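Alr3699 protein (Nostoc sp., PDB 4XSO) is a protein of the GT-B class, built like a family 4 glycosyltransferase from two parallel-sheet, Rossmann-like domains, with its precise role not established here. Local coordinates at residues P121-L126 with L153-S158; H127-P132 with Q159-A164. One frame throughout, in Å; residues are numbered along the deposited sequence.

Contact 1 (P121-L126 with L153-S158)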
# COMPACT_ATOMS: atom_id res chain seq x y z
N PRO A 121 -12.53 8.85 -5.17
CA PRO A 121 -12.29 8.32 -6.53
C PRO A 121 -10.87 8.67 -7.07
O PRO A 121 -10.21 9.58 -6.60
CB PRO A 121 -13.36 8.99 -7.37
CG PRO A 121 -13.82 10.20 -6.55
CD PRO A 121 -13.60 9.86 -5.11
N LEU A 122 -10.45 7.93 -8.07
CA LEU A 122 -9.14 8.02 -8.64
C LEU A 122 -9.29 8.13 -10.16
O LEU A 122 -10.05 7.39 -10.81
CB LEU A 122 -8.39 6.77 -8.30
CG LEU A 122 -7.07 6.49 -9.01
CD1 LEU A 122 -6.03 7.45 -8.47
CD2 LEU A 122 -6.61 5.00 -8.85
N VAL A 123 -8.50 9.04 -10.69
CA VAL A 123 -8.27 9.24 -12.10
C VAL A 123 -6.81 9.02 -12.33
O VAL A 123 -5.97 9.49 -11.57
CB VAL A 123 -8.59 10.68 -12.56
CG1 VAL A 123 -8.22 10.80 -14.02
CG2 VAL A 123 -10.08 11.03 -12.35
N TYR A 124 -6.50 8.24 -13.34
CA TYR A 124 -5.18 8.04 -13.81
C TYR A 124 -5.05 8.73 -15.19
O TYR A 124 -5.78 8.42 -16.10
CB TYR A 124 -4.97 6.54 -14.01
CG TYR A 124 -3.62 6.07 -14.56
CD1 TYR A 124 -2.48 6.77 -14.36
CD2 TYR A 124 -3.53 4.83 -15.23
CE1 TYR A 124 -1.27 6.30 -14.83
CE2 TYR A 124 -2.33 4.35 -15.71
CZ TYR A 124 -1.20 5.09 -15.49
OH TYR A 124 0.03 4.64 -15.90
N HIS A 125 -4.12 9.66 -15.31
CA HIS A 125 -3.77 10.27 -16.60
C HIS A 125 -2.52 9.66 -17.10
O HIS A 125 -1.49 9.80 -16.46
CB HIS A 125 -3.54 11.74 -16.41
CG HIS A 125 -3.55 12.50 -17.68
ND1 HIS A 125 -4.09 13.75 -17.77
CD2 HIS A 125 -3.10 12.18 -18.92
CE1 HIS A 125 -3.96 14.19 -19.00
NE2 HIS A 125 -3.36 13.26 -19.72
N LEU A 126 -2.68 8.90 -18.18
CA LEU A 126 -1.67 8.04 -18.71
C LEU A 126 -0.94 8.87 -19.76
O LEU A 126 -1.52 9.25 -20.82
CB LEU A 126 -2.38 6.86 -19.36
CG LEU A 126 -1.53 5.80 -20.09
CD1 LEU A 126 -0.54 5.10 -19.18
CD2 LEU A 126 -2.42 4.77 -20.74
N LEU A 153 -11.47 6.29 -14.12
CA LEU A 153 -11.27 6.84 -15.43
C LEU A 153 -9.75 6.79 -15.71
O LEU A 153 -8.95 7.06 -14.84
CB LEU A 153 -11.77 8.28 -15.42
CG LEU A 153 -11.26 9.11 -16.58
CD1 LEU A 153 -12.01 8.70 -17.83
CD2 LEU A 153 -11.47 10.59 -16.24
N VAL A 154 -9.39 6.46 -16.94
CA VAL A 154 -8.00 6.49 -17.38
C VAL A 154 -7.95 7.48 -18.55
O VAL A 154 -8.53 7.22 -19.60
CB VAL A 154 -7.55 5.12 -17.84
CG1 VAL A 154 -6.20 5.18 -18.52
CG2 VAL A 154 -7.50 4.19 -16.62
N ILE A 155 -7.29 8.62 -18.36
CA ILE A 155 -7.17 9.63 -19.40
C ILE A 155 -5.92 9.33 -20.15
O ILE A 155 -4.85 9.23 -19.56
CB ILE A 155 -7.12 11.06 -18.82
CG1 ILE A 155 -8.45 11.37 -18.13
CG2 ILE A 155 -6.91 12.07 -19.92
CD1 ILE A 155 -8.45 12.71 -17.42
N ALA A 156 -6.04 9.11 -21.44
CA ALA A 156 -4.85 8.81 -22.27
C ALA A 156 -4.51 10.00 -23.18
O ALA A 156 -5.41 10.64 -23.69
CB ALA A 156 -5.07 7.55 -23.08
N ASN A 157 -3.23 10.33 -23.30
CA ASN A 157 -2.79 11.52 -24.04
C ASN A 157 -2.78 11.31 -25.53
O ASN A 157 -2.64 12.24 -26.34
CB ASN A 157 -1.47 12.02 -23.48
CG ASN A 157 -0.30 11.03 -23.69
OD1 ASN A 157 -0.50 9.87 -24.12
ND2 ASN A 157 0.92 11.50 -23.40
N SER A 158 -3.10 10.09 -25.94
CA SER A 158 -3.14 9.79 -27.35
C SER A 158 -3.79 8.42 -27.57
O SER A 158 -3.86 7.59 -26.64
CB SER A 158 -1.72 9.78 -27.91
OG SER A 158 -1.04 8.64 -27.43
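Strands 122-126 and 153-156 are the two parallel strands of a beta-alpha-beta unit, joined through helix 137-150, and they sit next to each other in the sheet of the N-terminal Rossmann-like domain of this GT-B protein. Their backbones pair in register, Tyr-124 facing Val-154, His-125 facing Ile-155 and Leu-126 facing Ala-156. Tyr-124 N donates to Leu-153 O (3.1 Å), and Tyr-124 O takes the N-H of Ile-155; Leu-126 N then donates to Ile-155 O at 2.6 Å. The ladder outlasts the second strand, for Asn-157 N donates back to Leu-126 O (3.2 Å).

On the face carrying Val-123, His-125 and Ile-155, the two branches of Ile-155 divide the work. CG2, anti to the backbone N, covers the imidazole of His-125 in a CH-pi contact, 3.7 Å from the ring centroid and 9° off the ring normal. CG1, anti to the carbonyl carbon, carries CD1 to Val-123 CG1 (3.9 Å), while Leu-153 CD2 comes alongside the same valine methyl. The His-125 ring is further fixed by ND1, hydrogen-bonded to Tyr-101 OH of the neighbouring strand 99-102, and by stacking on His-127. On the face of Tyr-124, Val-154 and Leu-126 the two strands' side chains touch each other less closely: Val-154 CG2 approaches the Tyr-124 ring obliquely at CD2 (4.3 Å), and Phe-165 of helix 159-167 packs on Leu-126 and Val-154.

Four backbone hydrogen bonds thus join the two segments, whereas the methyl over the imidazole and the Tyr-101 bond would be expected, with the His-127 stack, to limit the tilt and rotation of a buried histidine near the C-terminal ends of the strands.

Contact 2 (H127-P132 with Q159-A164)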
# COMPACT_ATOMS: atom_id res chain seq x y z
N HIS A 127 0.32 9.19 -19.49
CA HIS A 127 1.12 9.93 -20.42
C HIS A 127 2.16 9.03 -21.12
O HIS A 127 2.90 9.54 -21.97
CB HIS A 127 1.88 11.05 -19.73
CG HIS A 127 1.01 12.09 -19.09
ND1 HIS A 127 0.47 13.13 -19.81
CD2 HIS A 127 0.60 12.27 -17.82
CE1 HIS A 127 -0.24 13.90 -19.02
NE2 HIS A 127 -0.16 13.42 -17.79
N ASP A 128 2.20 7.74 -20.79
CA ASP A 128 3.23 6.82 -21.35
C ASP A 128 2.59 5.84 -22.32
O ASP A 128 1.39 5.56 -22.26
CB ASP A 128 3.89 5.97 -20.27
CG ASP A 128 4.50 6.79 -19.11
OD1 ASP A 128 5.30 7.68 -19.40
OD2 ASP A 128 4.20 6.50 -17.93
N ILE A 129 3.42 5.33 -23.22
CA ILE A 129 3.10 4.13 -23.99
C ILE A 129 3.61 2.99 -23.12
O ILE A 129 4.81 2.94 -22.85
CB ILE A 129 3.78 4.16 -25.36
CG1 ILE A 129 3.17 5.28 -26.20
CG2 ILE A 129 3.69 2.80 -26.10
CD1 ILE A 129 3.77 5.34 -27.59
N LEU A 130 2.70 2.21 -22.57
CA LEU A 130 2.99 1.11 -21.66
C LEU A 130 3.59 -0.08 -22.43
O LEU A 130 2.98 -1.11 -22.58
CB LEU A 130 1.71 0.71 -20.94
CG LEU A 130 1.31 1.80 -19.95
CD1 LEU A 130 -0.03 1.55 -19.35
CD2 LEU A 130 2.35 1.92 -18.86
N SER A 131 4.78 0.11 -22.98
CA SER A 131 5.41 -0.96 -23.77
C SER A 131 6.33 -1.83 -22.90
O SER A 131 7.11 -1.32 -22.10
CB SER A 131 6.17 -0.39 -24.99
OG SER A 131 7.20 -1.24 -25.44
N PRO A 132 6.26 -3.15 -23.10
CA PRO A 132 7.22 -4.03 -22.45
C PRO A 132 8.67 -3.83 -22.90
O PRO A 132 9.55 -4.44 -22.32
CB PRO A 132 6.74 -5.47 -22.79
CG PRO A 132 5.51 -5.32 -23.61
CD PRO A 132 5.37 -3.88 -24.02
N GLN A 159 -4.34 8.23 -28.76
CA GLN A 159 -4.73 6.88 -29.23
C GLN A 159 -3.62 5.78 -29.10
O GLN A 159 -3.93 4.68 -28.67
CB GLN A 159 -5.32 6.92 -30.65
CG GLN A 159 -6.65 7.68 -30.64
CD GLN A 159 -7.35 7.89 -32.01
OE1 GLN A 159 -6.75 7.79 -33.07
NE2 GLN A 159 -8.62 8.23 -31.95
N ALA A 160 -2.38 6.15 -29.34
CA ALA A 160 -1.20 5.29 -29.16
C ALA A 160 -1.02 4.83 -27.69
O ALA A 160 -0.87 3.62 -27.42
CB ALA A 160 0.05 6.04 -29.59
N SER A 161 -1.14 5.77 -26.75
CA SER A 161 -1.08 5.44 -25.36
C SER A 161 -2.29 4.60 -24.99
O SER A 161 -2.18 3.64 -24.20
CB SER A 161 -0.96 6.68 -24.45
OG SER A 161 0.27 7.33 -24.74
N GLN A 162 -3.44 4.97 -25.48
CA GLN A 162 -4.66 4.26 -25.13
C GLN A 162 -4.56 2.83 -25.64
O GLN A 162 -4.96 1.92 -24.97
CB GLN A 162 -5.86 4.95 -25.79
CG GLN A 162 -7.24 4.31 -25.55
CD GLN A 162 -8.29 5.00 -26.38
OE1 GLN A 162 -8.06 5.33 -27.52
NE2 GLN A 162 -9.43 5.25 -25.81
N THR A 163 -4.11 2.67 -26.87
CA THR A 163 -4.01 1.31 -27.46
C THR A 163 -2.99 0.47 -26.70
O THR A 163 -3.22 -0.70 -26.44
CB THR A 163 -3.58 1.41 -28.96
OG1 THR A 163 -2.51 2.36 -29.03
CG2 THR A 163 -4.66 1.94 -29.72
N ALA A 164 -1.85 1.05 -26.35
CA ALA A 164 -0.84 0.28 -25.55
C ALA A 164 -1.37 -0.16 -24.15
O ALA A 164 -1.06 -1.27 -23.70
CB ALA A 164 0.45 1.05 -25.40
O HOH W 1 0.08 3.23 -22.75
O HOH W 2 1.19 -2.34 -24.24
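A water gripped by three backbone groups ties Asp-128 and Leu-130 to Ser-161: it donates to Asp-128 O and to Ser-161 O, each 2.7 Å from the water oxygen, and accepts the N-H of Leu-130 at 2.8 Å. A second water repeats the bridge farther along, donating to Leu-130 O (2.7 Å) and to Ala-164 O. The helix carbonyls of Ser-161 and Ala-164 are therefore coupled through solvent to the irregular loop that follows strand 122-126. Leu-130, centre of an inverse gamma turn, turns its N-H to one water and its carbonyl to the other.

Direct contact is carried by small groups of helix 159-167. Ala-164 points its methyl toward the loop, where CB meets Ile-129 CG2 at 3.7 Å and lies 3.8 Å from Leu-130 N. The other branch of Ile-129, with CG1 anti to the carbonyl carbon (chi1 -68°), runs past the hydroxyl of Ser-161, and its CD1 ends 4.3 Å from Ala-160 CB. Ser-161 OG stands 3.2 Å from Asp-128 O, but its hydrogen bond is with Asn-157 OD1, in the turn just before the N-cap of that helix; Pro-295 packs against both Ile-129 and Ser-161. His-127, whose CB points away from the helix, bonds through NE2 to Asn-103 OD1 and through ND1 to a bound glycerol.

Because the polar link runs through two waters and the apolar one through an isoleucine on two alanine methyls, the Asp-128 to Leu-130 part of the loop is held to the helix without a direct backbone hydrogen bond.

How the contacts relate
The pair illustrates how one Rossmann-like domain changes chemistry over a short distance. Contact 1 is buried sheet core, where direct backbone hydrogen bonds and close apolar packing join two strands; contact 2, about 12 Å away between centres, is partly buried and joins the loop and the helix that continue from those same strands, with water doing the polar work. Asn-157 and His-127 meet where the two touch, through a weak bond from Asn-157 ND2 to His-127 O, and Leu-126 CD2 packs against Ser-161 O. Both Asn-157 and His-127 also hydrogen-bond to glycerol, probably from the crystallisation liquor, though such molecules often mark pockets.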